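Local coordinates for NIPSNAP domain protein (Burkholderia xenovorans, PDB 5K9F), which is of unknown function but belongs to the NipSnap family of the dimeric alpha-beta barrel clan and binds oxamic acid in the crystal, at residues Ala36-Ala41 and Val59-Gly64. Numbering follows the deposited sequence. Where two conformers were deposited one is given.
Sequences AIQAGA and VIQLWG
Gln38 sends its CG opposite its own backbone N (chi1 -178°) and runs on extended from helix 35-42 toward strand 58-65, while Trp63 sets its CG opposite its carbonyl carbon and so brings the indole under the helix. The pairing is a helix-on-sheet layer of the ferredoxin-like NIPSNAP domain, a member of the dimeric alpha-beta barrel clan: the helix lies over the antiparallel sheet, the two segment axes 11.0 Å apart at closest approach. Gln38 CD comes within 3.6 Å of Trp63 CZ2, and the amide plane is inclined 51° to the indole, so this is an oblique contact rather than a stack. Ala39 meets the same ring at its edge, its CA lying 3.9 Å from Trp63 CH2.

No direct hydrogen bond joins the segments; two waters link the amides instead. One hydrogen-bonds to Gln38 OE1, which also bonds to Tyr30 OH, and accepts from Gln61 NE2; the other accepts from Gln38 NE2 (2.8 Å) and makes an unusually short approach to Gln61 OE1. Gln38 also touches the bound oxamic acid, so the waters lie between a pocket residue and the strand. The Gln61 amide has a further grip from within the strand: Trp63 NE1 donates to Gln61 OE1 over 2.7 Å, nearly straight at 170°, in the carbonyl plane and on a lone pair of that oxygen.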
ATOM      1  N   ALA A  36      32.259  11.057  -2.714  1.00 19.57           N
ATOM      2  CA  ALA A  36      32.950  12.336  -2.842  1.00 19.79           C
ATOM      3  C   ALA A  36      32.350  13.173  -3.962  1.00 22.36           C
ATOM      4  O   ALA A  36      32.170  14.385  -3.809  1.00 23.52           O
ATOM      5  CB  ALA A  36      34.446  12.113  -3.075  1.00 21.52           C
ATOM      6  N   ILE A  37      32.000  12.534  -5.079  1.00 21.02           N
ATOM      7  CA  ILE A  37      31.407  13.257  -6.202  1.00 19.68           C
ATOM      8  C   ILE A  37      30.028  13.787  -5.830  1.00 20.10           C
ATOM      9  O   ILE A  37      29.722  14.968  -6.047  1.00 22.24           O
ATOM     10  CB  ILE A  37      31.335  12.348  -7.442  1.00 22.30           C
ATOM     11  CG1 ILE A  37      32.734  11.903  -7.869  1.00 30.01           C
ATOM     12  CG2 ILE A  37      30.626  13.060  -8.586  1.00 26.98           C
ATOM     13  CD1 ILE A  37      32.707  10.731  -8.813  1.00 29.30           C
ATOM     14  N   GLN A  38      29.178  12.919  -5.270  1.00 19.10           N
ATOM     15  CA  GLN A  38      27.800  13.305  -4.980  1.00 16.02           C
ATOM     16  C   GLN A  38      27.735  14.355  -3.878  1.00 19.95           C
ATOM     17  O   GLN A  38      27.009  15.348  -3.999  1.00 19.43           O
ATOM     18  CB  GLN A  38      26.968  12.083  -4.596  1.00 16.31           C
ATOM     19  CG  GLN A  38      25.513  12.479  -4.352  1.00 17.60           C
ATOM     20  CD  GLN A  38      24.580  11.292  -4.216  1.00 17.59           C
ATOM     21  OE1 GLN A  38      24.892  10.300  -3.547  1.00 17.56           O
ATOM     22  NE2 GLN A  38      23.421  11.378  -4.872  1.00 21.99           N
ATOM     23  N   ALA A  39      28.475  14.149  -2.784  1.00 18.50           N
ATOM     24  CA  ALA A  39      28.486  15.142  -1.716  1.00 21.55           C
ATOM     25  C   ALA A  39      29.102  16.447  -2.196  1.00 28.45           C
ATOM     26  O   ALA A  39      28.670  17.532  -1.791  1.00 23.37           O
ATOM     27  CB  ALA A  39      29.242  14.605  -0.503  1.00 28.82           C
ATOM     28  N   GLY A  40      30.112  16.364  -3.062  1.00 23.33           N
ATOM     29  CA  GLY A  40      30.708  17.576  -3.593  1.00 24.37           C
ATOM     30  C   GLY A  40      29.724  18.396  -4.406  1.00 26.98           C
ATOM     31  O   GLY A  40      29.710  19.625  -4.328  1.00 28.53           O
ATOM     32  N   ALA A  41      28.877  17.724  -5.182  1.00 20.19           N
ATOM     33  CA  ALA A  41      27.922  18.428  -6.030  1.00 20.41           C
ATOM     34  C   ALA A  41      26.713  18.915  -5.242  1.00 22.12           C
ATOM     35  O   ALA A  41      26.246  20.043  -5.447  1.00 20.03           O
ATOM     36  CB  ALA A  41      27.461  17.516  -7.167  1.00 18.96           C
ATOM     37  N   VAL A  59      18.215   1.658   1.256  0.54 11.76           N
ATOM     38  CA  VAL A  59      19.144   2.705   1.663  0.54 12.63           C
ATOM     39  C   VAL A  59      18.408   4.034   1.588  0.54 15.36           C
ATOM     40  O   VAL A  59      17.709   4.316   0.608  0.54 14.56           O
ATOM     41  CB  VAL A  59      20.440   2.713   0.833  0.54 10.35           C
ATOM     42  CG1 VAL A  59      21.296   1.489   1.182  0.54 13.32           C
ATOM     43  CG2 VAL A  59      20.154   2.761  -0.659  0.54 10.59           C
ATOM     44  N   ILE A  60      18.554   4.832   2.638  1.00 13.31           N
ATOM     45  CA  ILE A  60      17.775   6.038   2.861  1.00 12.60           C
ATOM     46  C   ILE A  60      18.748   7.186   3.047  1.00 11.92           C
ATOM     47  O   ILE A  60      19.657   7.097   3.883  1.00 13.63           O
ATOM     48  CB  ILE A  60      16.865   5.878   4.089  1.00 11.87           C
ATOM     49  CG1 ILE A  60      15.840   4.767   3.827  1.00 13.24           C
ATOM     50  CG2 ILE A  60      16.161   7.175   4.413  1.00 14.66           C
ATOM     51  CD1 ILE A  60      15.093   4.382   5.087  1.00 21.59           C
ATOM     52  N   GLN A  61      18.579   8.255   2.260  1.00 11.68           N
ATOM     53  CA  GLN A  61      19.495   9.379   2.369  1.00 13.68           C
ATOM     54  C   GLN A  61      18.729  10.679   2.543  1.00 14.34           C
ATOM     55  O   GLN A  61      17.664  10.872   1.961  1.00 14.62           O
ATOM     56  CB  GLN A  61      20.430   9.476   1.151  1.00 17.63           C
ATOM     57  CG  GLN A  61      19.762   9.424  -0.184  1.00 23.19           C
ATOM     58  CD  GLN A  61      20.744   9.103  -1.288  1.00 18.21           C
ATOM     59  OE1 GLN A  61      21.362   9.996  -1.854  1.00 24.09           O
ATOM     60  NE2 GLN A  61      20.901   7.817  -1.590  1.00 22.18           N
ATOM     61  N   LEU A  62      19.274  11.566   3.367  1.00 11.26           N
ATOM     62  CA  LEU A  62      18.705  12.889   3.563  0.64 11.83           C
ATOM     63  C   LEU A  62      19.727  13.930   3.140  1.00 13.99           C
ATOM     64  O   LEU A  62      20.885  13.875   3.556  1.00 13.73           O
ATOM     65  CB  LEU A  62      18.287  13.120   5.018  0.64 14.06           C
ATOM     66  CG  LEU A  62      17.008  12.371   5.413  0.64 13.19           C
ATOM     67  CD1 LEU A  62      17.312  10.947   5.844  0.64 17.47           C
ATOM     68  CD2 LEU A  62      16.273  13.129   6.505  0.64 15.87           C
ATOM     69  N   TRP A  63      19.284  14.868   2.307  1.00 11.94           N
ATOM     70  CA  TRP A  63      20.113  15.958   1.796  1.00 11.36           C
ATOM     71  C   TRP A  63      19.442  17.288   2.093  1.00 13.29           C
ATOM     72  O   TRP A  63      18.221  17.410   1.977  1.00 15.75           O
ATOM     73  CB  TRP A  63      20.313  15.838   0.276  1.00 14.72           C
ATOM     74  CG  TRP A  63      21.055  14.615  -0.148  1.00 14.50           C
ATOM     75  CD1 TRP A  63      20.519  13.409  -0.490  1.00 16.88           C
ATOM     76  CD2 TRP A  63      22.475  14.476  -0.267  1.00 15.28           C
ATOM     77  NE1 TRP A  63      21.527  12.523  -0.826  1.00 18.54           N
ATOM     78  CE2 TRP A  63      22.732  13.155  -0.684  1.00 15.75           C
ATOM     79  CE3 TRP A  63      23.557  15.340  -0.047  1.00 17.89           C
ATOM     80  CZ2 TRP A  63      24.028  12.682  -0.904  1.00 20.30           C
ATOM     81  CZ3 TRP A  63      24.837  14.871  -0.268  1.00 20.99           C
ATOM     82  CH2 TRP A  63      25.059  13.550  -0.683  1.00 23.76           C
ATOM     83  N   GLY A  64      20.240  18.286   2.471  1.00 14.15           N
ATOM     84  CA  GLY A  64      19.740  19.623   2.749  1.00 14.71           C
ATOM     85  C   GLY A  64      20.136  20.597   1.646  1.00 16.92           C
ATOM     86  O   GLY A  64      21.296  20.641   1.235  1.00 20.29           O
TER
HETATM   87  O   HOH W   1      23.497   7.836  -3.391  1.00 18.75           O
HETATM   88  O   HOH W   2      21.148   9.865  -4.329  1.00 28.48           O